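Local coordinates for hydratase ChsH1 (Mycobacterium tuberculosis, PDB 4W78), which catalyses, in complex with ChsH2, the hydration of 3-oxo-4,17-pregnadiene-20-carboxyl-CoA during degradation of the cholesterol side chain, at residues V27-I32 with L113-Q118; N33-A38 with V61-M66; C105-H110 with A156-R161. All coordinates share one frame; numbering follows the deposited sequence.

Contact 1 of 3, residues V27-I32 with L113-Q118; sequences VNQPMI and LLPGEQ
The puckered ring of Pro-115 meets 27-32 at two of its atoms: CG is approached by Ile-32 CD1 at 4.3 Å and by Gln-29 OE1, whereas CD faces Val-27 CG1. Gln-29 lies alongside this ring, pointing the same way, while its NE2 is engaged by Tyr-46 O and Asn-33 OD1. The flat Glu-117 carboxylate folds back over its own turn: Leu-114 N reaches OE1 on the anti side at 2.9 Å, 24° out of the plane, and the same oxygen makes a salt bridge with Arg-111. Asn-28 points its CB away from 113-118; Met-31 N gives the N-cap bond to Asn-28 OD1 from above the flat amide, 35° out of the carbonyl plane, and Asn-28 ND2 bonds Pro-26 O and, weakly, Met-31 SD.

Val-27 carries the contact. Its backbone is held at both polar atoms: Val-27 N gives a bond to Glu-117 O (2.7 Å) and Val-27 O receives one from Gly-116 N (2.8 Å). With Val-27 CG1 anti to the backbone N (chi1 175°), that methyl lies 3.7 Å from Leu-114 O. The other branch, CG2, comes 3.4 Å from Glu-117 O and 4.0 Å from Leu-113 CD1, the Val-27 and Leu-113 side chains crossing at about a right angle.

Leu-114 to Glu-117 form a type II beta turn, whose third residue, Gly-116, has a positive phi suited to glycine. The turn leads toward strand 119-134 and is bonded to the residue preceding the Asn-28 N-cap of helix 29-39, within a hydratase of the HotDog clan.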
ATOM      1  N   VAL A  27      -5.180  -5.450 -14.629  1.00 12.43           N
ATOM      2  CA  VAL A  27      -5.438  -6.352 -13.502  1.00 12.75           C
ATOM      3  C   VAL A  27      -4.198  -7.221 -13.345  1.00 12.64           C
ATOM      4  O   VAL A  27      -3.637  -7.707 -14.344  1.00 13.22           O
ATOM      5  CB  VAL A  27      -6.670  -7.222 -13.794  1.00 14.62           C
ATOM      6  CG1 VAL A  27      -6.886  -8.270 -12.686  1.00 13.53           C
ATOM      7  CG2 VAL A  27      -7.909  -6.327 -13.970  1.00 14.82           C
ATOM      8  N   ASN A  28      -3.726  -7.389 -12.112  1.00 12.02           N
ATOM      9  CA  ASN A  28      -2.448  -8.070 -11.925  1.00 10.72           C
ATOM     10  C   ASN A  28      -2.354  -8.787 -10.589  1.00 10.55           C
ATOM     11  O   ASN A  28      -2.930  -8.339  -9.595  1.00 10.33           O
ATOM     12  CB  ASN A  28      -1.282  -7.083 -12.084  1.00 12.19           C
ATOM     13  CG  ASN A  28      -1.256  -6.039 -11.010  1.00 12.63           C
ATOM     14  OD1 ASN A  28      -0.654  -6.238  -9.955  1.00 11.15           O
ATOM     15  ND2 ASN A  28      -1.888  -4.898 -11.278  1.00 11.37           N
ATOM     16  N   GLN A  29      -1.632  -9.902 -10.595  1.00 11.39           N
ATOM     17  CA  GLN A  29      -1.486 -10.735  -9.408  1.00 14.01           C
ATOM     18  C   GLN A  29      -0.840 -10.032  -8.193  1.00 12.21           C
ATOM     19  O   GLN A  29      -1.312 -10.235  -7.076  1.00 11.09           O
ATOM     20  CB  GLN A  29      -0.765 -12.052  -9.735  1.00 13.40           C
ATOM     21  CG  GLN A  29      -0.939 -13.087  -8.623  1.00 14.43           C
ATOM     22  CD  GLN A  29      -2.384 -13.546  -8.516  1.00 15.91           C
ATOM     23  OE1 GLN A  29      -3.005 -13.847  -9.537  1.00 17.57           O
ATOM     24  NE2 GLN A  29      -2.929 -13.593  -7.290  1.00 14.03           N
ATOM     25  N   PRO A  30       0.231  -9.228  -8.390  1.00 11.14           N
ATOM     26  CA  PRO A  30       0.839  -8.591  -7.213  1.00 10.88           C
ATOM     27  C   PRO A  30      -0.148  -7.726  -6.441  1.00 11.01           C
ATOM     28  O   PRO A  30      -0.171  -7.792  -5.203  1.00 10.46           O
ATOM     29  CB  PRO A  30       1.989  -7.758  -7.811  1.00 11.31           C
ATOM     30  CG  PRO A  30       2.383  -8.554  -9.037  1.00 13.05           C
ATOM     31  CD  PRO A  30       1.052  -9.012  -9.604  1.00 11.83           C
ATOM     32  N   MET A  31      -0.979  -6.967  -7.145  1.00  9.90           N
ATOM     33  CA  MET A  31      -1.985  -6.153  -6.457  1.00  9.82           C
ATOM     34  C   MET A  31      -3.152  -6.966  -5.892  1.00  9.66           C
ATOM     35  O   MET A  31      -3.658  -6.624  -4.838  1.00 10.28           O
ATOM     36  CB  MET A  31      -2.478  -5.033  -7.361  1.00 10.19           C
ATOM     37  CG  MET A  31      -1.425  -3.992  -7.555  1.00  9.58           C
ATOM     38  SD  MET A  31      -1.887  -2.648  -8.647  1.00 15.16           S
ATOM     39  CE  MET A  31      -3.491  -2.191  -7.985  1.00 22.07           C
ATOM     40  N   ILE A  32      -3.554  -8.044  -6.557  1.00  8.88           N
ATOM     41  CA  ILE A  32      -4.519  -8.963  -5.983  1.00  9.38           C
ATOM     42  C   ILE A  32      -3.951  -9.521  -4.683  1.00 11.13           C
ATOM     43  O   ILE A  32      -4.662  -9.582  -3.665  1.00  9.41           O
ATOM     44  CB  ILE A  32      -4.840 -10.122  -6.939  1.00 10.01           C
ATOM     45  CG1 ILE A  32      -5.596  -9.593  -8.172  1.00 10.40           C
ATOM     46  CG2 ILE A  32      -5.643 -11.215  -6.214  1.00 11.48           C
ATOM     47  CD1 ILE A  32      -5.788 -10.649  -9.241  1.00 10.62           C
ATOM     48  N   LEU A 113     -12.899 -10.465 -13.741  1.00 14.53           N
ATOM     49  CA  LEU A 113     -11.760 -10.069 -14.575  1.00 14.04           C
ATOM     50  C   LEU A 113     -10.547 -10.973 -14.390  1.00 13.85           C
ATOM     51  O   LEU A 113     -10.327 -11.543 -13.316  1.00 14.81           O
ATOM     52  CB  LEU A 113     -11.360  -8.629 -14.262  1.00 12.54           C
ATOM     53  CG  LEU A 113     -12.497  -7.619 -14.340  1.00 16.86           C
ATOM     54  CD1 LEU A 113     -11.951  -6.249 -13.973  1.00 16.78           C
ATOM     55  CD2 LEU A 113     -13.139  -7.621 -15.733  1.00 20.36           C
ATOM     56  N   LEU A 114      -9.742 -11.080 -15.441  1.00 15.87           N
ATOM     57  CA  LEU A 114      -8.531 -11.890 -15.419  1.00 15.45           C
ATOM     58  C   LEU A 114      -7.277 -11.019 -15.375  1.00 14.13           C
ATOM     59  O   LEU A 114      -7.246  -9.950 -15.983  1.00 14.88           O
ATOM     60  CB  LEU A 114      -8.476 -12.754 -16.680  1.00 18.40           C
ATOM     61  CG  LEU A 114      -9.658 -13.693 -16.908  1.00 22.93           C
ATOM     62  CD1 LEU A 114      -9.652 -14.191 -18.355  1.00 23.76           C
ATOM     63  CD2 LEU A 114      -9.557 -14.870 -15.946  1.00 25.58           C
ATOM     64  N   PRO A 115      -6.236 -11.462 -14.649  1.00 14.49           N
ATOM     65  CA  PRO A 115      -4.941 -10.787 -14.759  1.00 14.98           C
ATOM     66  C   PRO A 115      -4.548 -10.557 -16.222  1.00 16.13           C
ATOM     67  O   PRO A 115      -4.726 -11.450 -17.060  1.00 18.24           O
ATOM     68  CB  PRO A 115      -3.984 -11.764 -14.076  1.00 18.66           C
ATOM     69  CG  PRO A 115      -4.845 -12.412 -13.018  1.00 19.41           C
ATOM     70  CD  PRO A 115      -6.212 -12.554 -13.655  1.00 17.44           C
ATOM     71  N   GLY A 116      -4.064  -9.353 -16.514  1.00 15.97           N
ATOM     72  CA  GLY A 116      -3.685  -8.970 -17.863  1.00 17.05           C
ATOM     73  C   GLY A 116      -4.718  -8.084 -18.534  1.00 16.65           C
ATOM     74  O   GLY A 116      -4.391  -7.324 -19.448  1.00 17.70           O
ATOM     75  N   GLU A 117      -5.967  -8.157 -18.078  1.00 15.81           N
ATOM     76  CA  GLU A 117      -7.005  -7.304 -18.642  1.00 15.23           C
ATOM     77  C   GLU A 117      -6.841  -5.869 -18.176  1.00 15.77           C
ATOM     78  O   GLU A 117      -6.542  -5.629 -17.009  1.00 17.86           O
ATOM     79  CB  GLU A 117      -8.395  -7.827 -18.306  1.00 16.25           C
ATOM     80  CG  GLU A 117      -8.657  -9.192 -18.919  1.00 21.48           C
ATOM     81  CD  GLU A 117     -10.125  -9.547 -18.944  1.00 22.53           C
ATOM     82  OE1 GLU A 117     -10.699  -9.809 -17.865  1.00 21.67           O
ATOM     83  OE2 GLU A 117     -10.698  -9.558 -20.054  1.00 22.68           O
ATOM     84  N   GLN A 118      -7.013  -4.939 -19.107  1.00 15.81           N
ATOM     85  CA  GLN A 118      -6.849  -3.507 -18.866  1.00 19.04           C
ATOM     86  C   GLN A 118      -8.214  -2.825 -18.747  1.00 14.50           C
ATOM     87  O   GLN A 118      -8.978  -2.782 -19.708  1.00 17.12           O
ATOM     88  CB  GLN A 118      -6.072  -2.882 -20.031  1.00 26.14           C
ATOM     89  CG  GLN A 118      -6.048  -1.359 -20.046  1.00 28.23           C
ATOM     90  CD  GLN A 118      -5.161  -0.785 -18.953  1.00 28.30           C
ATOM     91  OE1 GLN A 118      -3.949  -1.029 -18.929  1.00 31.80           O
ATOM     92  NE2 GLN A 118      -5.757  -0.015 -18.046  1.00 26.07           N
TER

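Contact 2 of 3, residues N33-A38 with V61-M66; sequences NNWVEA and VAPPAM
Met-66 runs antiparallel to the Trp-35 side chain, its CG and SD over one face of the indole. The CH-pi contact lies almost on the ring normal: Met-66 CG stands 3.4 Å from the centroid of the five-membered ring of Trp-35, 5° off the normal. A Met-aromatic contact accompanies it, Met-66 SD lying 4.0 Å from the same Trp-35 centroid and 27° off the normal. The bend at chi3 (78°) brings Met-66 CE to 3.7 Å from Trp-35 CB.

Apolar contacts serve the six-membered ring. Trp-35 CZ3 touches Pro-63 CB at 3.7 Å, and Trp-35 CZ2 meets Ala-65 CB at 4.0 Å; both approaches are oblique. Val-36 CG1 adds a touch on Pro-63 CG at 4.1 Å.

The one polar link runs through a water at the indole edge, in the ring plane: it accepts from Trp-35 NE1 at 2.8 Å and donates to Ala-65 O at 2.9 Å, satisfying two polar atoms of buried residues.

Across the interface, Gln-60 of the ChsH2 chain accepts from Ala-65 N, and Gly-57 of that chain packs on Trp-35. Within the chain, the contact seats helix 29-39 on the 3-10 segment 64-66 that leads into helix 67-70. Ile-32 packs on Pro-63 and Met-66, and Val-69 touches Trp-35.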
ATOM      1  N   ASN A  33      -2.677  -9.914  -4.717  1.00 10.51           N
ATOM      2  CA  ASN A  33      -2.024 -10.450  -3.520  1.00 10.87           C
ATOM      3  C   ASN A  33      -2.046  -9.456  -2.368  1.00  9.69           C
ATOM      4  O   ASN A  33      -2.370  -9.826  -1.241  1.00 12.58           O
ATOM      5  CB  ASN A  33      -0.584 -10.881  -3.811  1.00 11.53           C
ATOM      6  CG  ASN A  33      -0.498 -12.175  -4.631  1.00 12.69           C
ATOM      7  OD1 ASN A  33      -1.457 -12.935  -4.710  1.00 13.82           O
ATOM      8  ND2 ASN A  33       0.666 -12.440  -5.212  1.00 14.33           N
ATOM      9  N   ASN A  34      -1.700  -8.200  -2.643  1.00 11.06           N
ATOM     10  CA  ASN A  34      -1.674  -7.197  -1.588  1.00  9.80           C
ATOM     11  C   ASN A  34      -3.060  -7.051  -0.972  1.00 10.56           C
ATOM     12  O   ASN A  34      -3.202  -6.903   0.245  1.00  9.34           O
ATOM     13  CB  ASN A  34      -1.201  -5.843  -2.126  1.00 10.96           C
ATOM     14  CG  ASN A  34       0.292  -5.817  -2.464  1.00 12.28           C
ATOM     15  OD1 ASN A  34       1.064  -6.661  -2.016  1.00 14.12           O
ATOM     16  ND2 ASN A  34       0.693  -4.822  -3.240  1.00 13.52           N
ATOM     17  N   TRP A  35      -4.074  -7.079  -1.830  1.00  9.70           N
ATOM     18  CA  TRP A  35      -5.457  -6.860  -1.419  1.00  9.63           C
ATOM     19  C   TRP A  35      -6.007  -8.040  -0.623  1.00 10.28           C
ATOM     20  O   TRP A  35      -6.519  -7.845   0.487  1.00 11.34           O
ATOM     21  CB  TRP A  35      -6.300  -6.552  -2.660  1.00 10.06           C
ATOM     22  CG  TRP A  35      -7.696  -6.037  -2.442  1.00 10.76           C
ATOM     23  CD1 TRP A  35      -8.109  -4.741  -2.495  1.00  9.57           C
ATOM     24  CD2 TRP A  35      -8.868  -6.827  -2.207  1.00 10.97           C
ATOM     25  NE1 TRP A  35      -9.479  -4.668  -2.294  1.00 11.57           N
ATOM     26  CE2 TRP A  35      -9.961  -5.937  -2.115  1.00  9.51           C
ATOM     27  CE3 TRP A  35      -9.098  -8.198  -2.088  1.00 11.10           C
ATOM     28  CZ2 TRP A  35     -11.261  -6.374  -1.893  1.00 12.07           C
ATOM     29  CZ3 TRP A  35     -10.407  -8.637  -1.842  1.00 12.96           C
ATOM     30  CH2 TRP A  35     -11.461  -7.724  -1.741  1.00 12.96           C
ATOM     31  N   VAL A  36      -5.890  -9.260  -1.142  1.00  9.19           N
ATOM     32  CA  VAL A  36      -6.429 -10.395  -0.374  1.00  9.38           C
ATOM     33  C   VAL A  36      -5.718 -10.567   0.964  1.00 11.09           C
ATOM     34  O   VAL A  36      -6.336 -10.963   1.950  1.00 12.44           O
ATOM     35  CB  VAL A  36      -6.457 -11.732  -1.153  1.00 11.02           C
ATOM     36  CG1 VAL A  36      -7.298 -11.587  -2.418  1.00 12.72           C
ATOM     37  CG2 VAL A  36      -5.049 -12.230  -1.461  1.00 11.53           C
ATOM     38  N   GLU A  37      -4.428 -10.259   1.019  1.00 10.91           N
ATOM     39  CA  GLU A  37      -3.695 -10.385   2.267  1.00 10.52           C
ATOM     40  C   GLU A  37      -4.189  -9.375   3.308  1.00 11.11           C
ATOM     41  O   GLU A  37      -4.340  -9.722   4.486  1.00 15.27           O
ATOM     42  CB  GLU A  37      -2.189 -10.234   2.036  1.00 16.08           C
ATOM     43  CG  GLU A  37      -1.601 -11.427   1.278  1.00 17.89           C
ATOM     44  CD  GLU A  37      -0.151 -11.221   0.877  1.00 25.80           C
ATOM     45  OE1 GLU A  37       0.538 -10.398   1.519  1.00 29.73           O
ATOM     46  OE2 GLU A  37       0.291 -11.889  -0.086  1.00 24.51           O
ATOM     47  N   ALA A  38      -4.425  -8.138   2.892  1.00 12.01           N
ATOM     48  CA  ALA A  38      -4.866  -7.119   3.846  1.00 10.01           C
ATOM     49  C   ALA A  38      -6.326  -7.341   4.267  1.00 12.33           C
ATOM     50  O   ALA A  38      -6.659  -7.177   5.440  1.00 12.88           O
ATOM     51  CB  ALA A  38      -4.676  -5.721   3.252  1.00 11.12           C
ATOM     52  N   VAL A  61      -8.890 -15.359 -11.013  1.00 16.02           N
ATOM     53  CA  VAL A  61      -9.668 -14.164 -11.296  1.00 15.95           C
ATOM     54  C   VAL A  61      -9.431 -13.110 -10.219  1.00 14.29           C
ATOM     55  O   VAL A  61      -9.014 -13.425  -9.100  1.00 14.74           O
ATOM     56  CB  VAL A  61     -11.181 -14.474 -11.396  1.00 17.41           C
ATOM     57  CG1 VAL A  61     -11.499 -15.181 -12.704  1.00 17.98           C
ATOM     58  CG2 VAL A  61     -11.647 -15.310 -10.202  1.00 17.98           C
ATOM     59  N   ALA A  62      -9.678 -11.848 -10.561  1.00 13.58           N
ATOM     60  CA  ALA A  62      -9.611 -10.779  -9.578  1.00 12.92           C
ATOM     61  C   ALA A  62     -10.862 -10.773  -8.696  1.00 10.51           C
ATOM     62  O   ALA A  62     -11.956 -11.048  -9.166  1.00 13.72           O
ATOM     63  CB  ALA A  62      -9.474  -9.425 -10.294  1.00 14.54           C
ATOM     64  N   PRO A  63     -10.711 -10.411  -7.419  1.00 10.42           N
ATOM     65  CA  PRO A  63     -11.915 -10.195  -6.603  1.00 11.79           C
ATOM     66  C   PRO A  63     -12.794  -9.112  -7.229  1.00 10.43           C
ATOM     67  O   PRO A  63     -12.284  -8.063  -7.609  1.00 11.10           O
ATOM     68  CB  PRO A  63     -11.355  -9.700  -5.262  1.00 11.46           C
ATOM     69  CG  PRO A  63      -9.919 -10.142  -5.240  1.00 12.07           C
ATOM     70  CD  PRO A  63      -9.460 -10.183  -6.672  1.00 11.75           C
ATOM     71  N   PRO A  64     -14.110  -9.358  -7.350  1.00 12.41           N
ATOM     72  CA  PRO A  64     -14.980  -8.351  -7.970  1.00 11.73           C
ATOM     73  C   PRO A  64     -14.873  -6.999  -7.273  1.00 11.31           C
ATOM     74  O   PRO A  64     -14.841  -5.957  -7.943  1.00 11.16           O
ATOM     75  CB  PRO A  64     -16.374  -8.943  -7.788  1.00 12.78           C
ATOM     76  CG  PRO A  64     -16.121 -10.432  -7.833  1.00 16.13           C
ATOM     77  CD  PRO A  64     -14.810 -10.638  -7.121  1.00 14.33           C
ATOM     78  N   ALA A  65     -14.772  -7.029  -5.946  1.00 12.64           N
ATOM     79  CA  ALA A  65     -14.712  -5.808  -5.140  1.00 13.27           C
ATOM     80  C   ALA A  65     -13.432  -4.995  -5.342  1.00 14.07           C
ATOM     81  O   ALA A  65     -13.311  -3.909  -4.792  1.00 14.32           O
ATOM     82  CB  ALA A  65     -14.892  -6.137  -3.657  1.00 14.98           C
ATOM     83  N   MET A  66     -12.475  -5.528  -6.104  1.00 11.30           N
ATOM     84  CA  MET A  66     -11.305  -4.733  -6.505  1.00 11.59           C
ATOM     85  C   MET A  66     -11.529  -3.804  -7.698  1.00 11.83           C
ATOM     86  O   MET A  66     -10.607  -3.071  -8.074  1.00 10.64           O
ATOM     87  CB  MET A  66     -10.095  -5.635  -6.814  1.00 11.51           C
ATOM     88  CG  MET A  66      -9.415  -6.194  -5.578  1.00 12.63           C
ATOM     89  SD  MET A  66      -7.813  -6.932  -5.978  1.00 13.30           S
ATOM     90  CE  MET A  66      -6.786  -5.471  -6.151  1.00 13.48           C
TER
HETATM   91  O   HOH W   1     -11.785  -3.021  -2.516  1.00 13.60           O

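Contact 3 of 3, residues C105-H110 with A156-R161; sequences CEQTYH and AEMNWR
Glu-106 with Asn-159 and Thr-108 with Glu-157 are the hydrogen-bonded pairs of an antiparallel ladder, where 105-109 belongs to strand 99-109, the outermost within this chain; a strand of the ChsH2 chain continues the sheet beyond it. Backbone bonds include Glu-106 N to Asn-159 O and Thr-108 N to Glu-157 O, each 2.8 Å.

On the face bearing Cys-105, Gln-107 and Tyr-109, Gln-107 lies alongside Met-158, and its NE2 makes a weak bond to Met-158 SD at 3.5 Å. Tyr-109 OH donates in plane, on a lone pair, to Gln-107 OE1 at 2.7 Å. Cys-105 SG, anti to its backbone N (chi1 170°), sits at the Trp-160 edge, 4.4 Å from the six-membered ring centroid and 75° off its normal.

On the other face, Asn-159 ND2 reaches Glu-106 OE1 at 3.3 Å from above the carboxylate, 64° out of its plane. Glu-157 shares this face, and beyond the strand end a water joins its OE2 to His-110 NE2.

One face would thus favour a single rotation of the buried Gln-107 amide; on the other, the out-of-plane carboxylate bond is probably weaker than an in-plane one, and the water bridge suits greater exposure.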
ATOM      1  N   CYS A 105     -23.087   3.366  -1.979  1.00 19.66           N
ATOM      2  CA  CYS A 105     -22.247   2.885  -3.071  1.00 18.34           C
ATOM      3  C   CYS A 105     -22.846   1.550  -3.507  1.00 23.74           C
ATOM      4  O   CYS A 105     -22.848   0.605  -2.722  1.00 26.95           O
ATOM      5  CB  CYS A 105     -20.823   2.620  -2.547  1.00 22.31           C
ATOM      6  SG  CYS A 105     -19.698   1.745  -3.705  1.00 47.90           S
ATOM      7  N   GLU A 106     -23.355   1.458  -4.735  1.00 18.19           N
ATOM      8  CA  GLU A 106     -23.848   0.182  -5.243  1.00 17.29           C
ATOM      9  C   GLU A 106     -23.038  -0.244  -6.453  1.00 17.12           C
ATOM     10  O   GLU A 106     -23.025   0.453  -7.457  1.00 17.88           O
ATOM     11  CB  GLU A 106     -25.312   0.276  -5.643  1.00 21.01           C
ATOM     12  CG  GLU A 106     -25.853  -1.026  -6.201  1.00 30.23           C
ATOM     13  CD  GLU A 106     -27.159  -0.845  -6.950  1.00 37.91           C
ATOM     14  OE1 GLU A 106     -27.664   0.302  -7.003  1.00 42.56           O
ATOM     15  OE2 GLU A 106     -27.678  -1.852  -7.482  1.00 42.77           O
ATOM     16  N   GLN A 107     -22.364  -1.380  -6.356  1.00 14.46           N
ATOM     17  CA  GLN A 107     -21.542  -1.875  -7.455  1.00 11.60           C
ATOM     18  C   GLN A 107     -22.167  -3.121  -8.076  1.00 13.92           C
ATOM     19  O   GLN A 107     -22.644  -4.010  -7.359  1.00 16.24           O
ATOM     20  CB  GLN A 107     -20.123  -2.205  -6.963  1.00 13.86           C
ATOM     21  CG  GLN A 107     -19.359  -0.979  -6.446  1.00 15.98           C
ATOM     22  CD  GLN A 107     -17.866  -1.226  -6.263  1.00 17.63           C
ATOM     23  OE1 GLN A 107     -17.422  -2.361  -6.127  1.00 16.66           O
ATOM     24  NE2 GLN A 107     -17.080  -0.143  -6.270  1.00 19.35           N
ATOM     25  N   THR A 108     -22.164  -3.178  -9.406  1.00 13.68           N
ATOM     26  CA  THR A 108     -22.644  -4.350 -10.139  1.00 12.95           C
ATOM     27  C   THR A 108     -21.481  -4.908 -10.960  1.00 14.09           C
ATOM     28  O   THR A 108     -20.749  -4.157 -11.620  1.00 14.44           O
ATOM     29  CB  THR A 108     -23.806  -3.973 -11.073  1.00 16.96           C
ATOM     30  OG1 THR A 108     -24.920  -3.517 -10.288  1.00 21.57           O
ATOM     31  CG2 THR A 108     -24.232  -5.156 -11.939  1.00 20.90           C
ATOM     32  N   TYR A 109     -21.273  -6.217 -10.881  1.00 14.33           N
ATOM     33  CA  TYR A 109     -20.159  -6.857 -11.583  1.00 13.05           C
ATOM     34  C   TYR A 109     -20.706  -7.747 -12.696  1.00 15.49           C
ATOM     35  O   TYR A 109     -21.376  -8.749 -12.436  1.00 17.64           O
ATOM     36  CB  TYR A 109     -19.308  -7.675 -10.601  1.00 14.20           C
ATOM     37  CG  TYR A 109     -19.038  -6.935  -9.309  1.00 12.80           C
ATOM     38  CD1 TYR A 109     -18.153  -5.857  -9.269  1.00 12.44           C
ATOM     39  CD2 TYR A 109     -19.683  -7.296  -8.134  1.00 13.07           C
ATOM     40  CE1 TYR A 109     -17.927  -5.160  -8.088  1.00 12.40           C
ATOM     41  CE2 TYR A 109     -19.467  -6.611  -6.957  1.00 13.37           C
ATOM     42  CZ  TYR A 109     -18.578  -5.544  -6.940  1.00 12.97           C
ATOM     43  OH  TYR A 109     -18.372  -4.876  -5.764  1.00 14.81           O
ATOM     44  N   HIS A 110     -20.438  -7.379 -13.944  1.00 14.82           N
ATOM     45  CA  HIS A 110     -21.017  -8.144 -15.049  1.00 17.89           C
ATOM     46  C   HIS A 110     -20.330  -9.493 -15.242  1.00 18.06           C
ATOM     47  O   HIS A 110     -20.975 -10.477 -15.616  1.00 20.64           O
ATOM     48  CB  HIS A 110     -21.004  -7.335 -16.340  1.00 20.81           C
ATOM     49  CG  HIS A 110     -21.734  -6.033 -16.235  1.00 24.60           C
ATOM     50  ND1 HIS A 110     -23.033  -5.944 -15.782  1.00 30.55           N
ATOM     51  CD2 HIS A 110     -21.347  -4.767 -16.521  1.00 26.29           C
ATOM     52  CE1 HIS A 110     -23.413  -4.678 -15.790  1.00 29.10           C
ATOM     53  NE2 HIS A 110     -22.409  -3.944 -16.237  1.00 29.04           N
ATOM     54  N   ALA A 156     -18.293  -3.689 -15.338  1.00 13.97           N
ATOM     55  CA  ALA A 156     -18.816  -3.362 -14.010  1.00 13.20           C
ATOM     56  C   ALA A 156     -19.398  -1.968 -14.033  1.00 13.32           C
ATOM     57  O   ALA A 156     -19.114  -1.173 -14.928  1.00 12.47           O
ATOM     58  CB  ALA A 156     -17.718  -3.441 -12.954  1.00 12.86           C
ATOM     59  N   GLU A 157     -20.207  -1.654 -13.031  1.00 12.67           N
ATOM     60  CA  GLU A 157     -20.743  -0.312 -12.921  1.00 15.29           C
ATOM     61  C   GLU A 157     -21.020   0.023 -11.473  1.00 15.14           C
ATOM     62  O   GLU A 157     -21.056  -0.863 -10.613  1.00 15.30           O
ATOM     63  CB  GLU A 157     -21.968  -0.086 -13.817  1.00 18.79           C
ATOM     64  CG  GLU A 157     -23.213  -0.880 -13.557  1.00 25.23           C
ATOM     65  CD  GLU A 157     -24.363  -0.339 -14.412  1.00 29.58           C
ATOM     66  OE1 GLU A 157     -25.387   0.085 -13.853  1.00 35.10           O
ATOM     67  OE2 GLU A 157     -24.216  -0.299 -15.651  1.00 36.84           O
ATOM     68  N   MET A 158     -21.151   1.309 -11.194  1.00 14.44           N
ATOM     69  CA  MET A 158     -21.367   1.759  -9.829  1.00 13.66           C
ATOM     70  C   MET A 158     -22.282   2.959  -9.808  1.00 11.16           C
ATOM     71  O   MET A 158     -22.171   3.848 -10.647  1.00 13.56           O
ATOM     72  CB  MET A 158     -20.027   2.120  -9.199  1.00 14.86           C
ATOM     73  CG  MET A 158     -20.128   2.783  -7.849  1.00 19.97           C
ATOM     74  SD  MET A 158     -18.517   2.904  -7.081  1.00 19.27           S
ATOM     75  CE  MET A 158     -17.731   4.169  -8.043  1.00 20.93           C
ATOM     76  N   ASN A 159     -23.209   2.967  -8.855  1.00 12.97           N
ATOM     77  CA  ASN A 159     -23.964   4.154  -8.520  1.00 14.36           C
ATOM     78  C   ASN A 159     -23.385   4.645  -7.199  1.00 13.88           C
ATOM     79  O   ASN A 159     -23.359   3.891  -6.212  1.00 18.51           O
ATOM     80  CB  ASN A 159     -25.442   3.814  -8.389  1.00 20.25           C
ATOM     81  CG  ASN A 159     -26.032   3.249  -9.674  1.00 30.02           C
ATOM     82  OD1 ASN A 159     -25.814   3.782 -10.766  1.00 34.95           O
ATOM     83  ND2 ASN A 159     -26.789   2.160  -9.549  1.00 35.76           N
ATOM     84  N   TRP A 160     -22.862   5.871  -7.204  1.00 14.85           N
ATOM     85  CA  TRP A 160     -22.130   6.455  -6.077  1.00 15.10           C
ATOM     86  C   TRP A 160     -22.902   7.681  -5.625  1.00 17.47           C
ATOM     87  O   TRP A 160     -23.227   8.525  -6.448  1.00 17.44           O
ATOM     88  CB  TRP A 160     -20.755   6.910  -6.583  1.00 19.36           C
ATOM     89  CG  TRP A 160     -19.807   7.330  -5.520  1.00 23.31           C
ATOM     90  CD1 TRP A 160     -19.454   8.600  -5.149  1.00 25.64           C
ATOM     91  CD2 TRP A 160     -19.075   6.452  -4.698  1.00 28.34           C
ATOM     92  NE1 TRP A 160     -18.541   8.548  -4.116  1.00 30.41           N
ATOM     93  CE2 TRP A 160     -18.288   7.231  -3.828  1.00 28.50           C
ATOM     94  CE3 TRP A 160     -19.005   5.067  -4.617  1.00 30.25           C
ATOM     95  CZ2 TRP A 160     -17.445   6.656  -2.886  1.00 30.27           C
ATOM     96  CZ3 TRP A 160     -18.207   4.514  -3.743  1.00 11.53           C
ATOM     97  CH2 TRP A 160     -17.417   5.286  -2.855  1.00 29.45           C
ATOM     98  N   ARG A 161     -23.196   7.798  -4.337  1.00 15.24           N
ATOM     99  CA  ARG A 161     -23.950   8.948  -3.854  1.00 14.56           C
ATOM    100  C   ARG A 161     -23.219   9.632  -2.714  1.00 14.35           C
ATOM    101  O   ARG A 161     -22.781   8.983  -1.760  1.00 17.00           O
ATOM    102  CB  ARG A 161     -25.342   8.522  -3.407  1.00 17.80           C
ATOM    103  CG  ARG A 161     -26.279   9.636  -2.982  1.00 21.26           C
ATOM    104  CD  ARG A 161     -27.610   8.969  -2.592  1.00 27.44           C
ATOM    105  NE  ARG A 161     -28.660   9.878  -2.150  1.00 34.18           N
ATOM    106  CZ  ARG A 161     -29.257   9.803  -0.960  1.00 31.88           C
ATOM    107  NH1 ARG A 161     -28.899   8.871  -0.083  1.00 36.30           N
ATOM    108  NH2 ARG A 161     -30.213  10.662  -0.644  1.00 35.15           N
TER
HETATM  109  O   HOH W   2     -22.755  -1.293 -17.419  1.00 48.96           O

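Overall arrangement
Contacts 1 and 2 share helix 29-39 and lie close, their centres about 9 Å apart. Leu-113 O and Ala-62 N, 2.8 Å apart, probably form a hydrogen bond between them, while Val-27 CG1 rests on Ala-62 CB at 3.7 Å. In sequence, both segments of contact 2 fall between those of contact 1, and both contacts touch the second ChsH1 copy. Contact 3 belongs to the sheet, with its centre about 17 Å from that of contact 2 and 19 Å from that of contact 1. Tyr-109 bridges toward contact 2, its OH 3.8 Å from Ala-65 CA. All three reach ChsH2, contact 1 through Met-31 alone, contact 3 through the last strand of this chain's sheet.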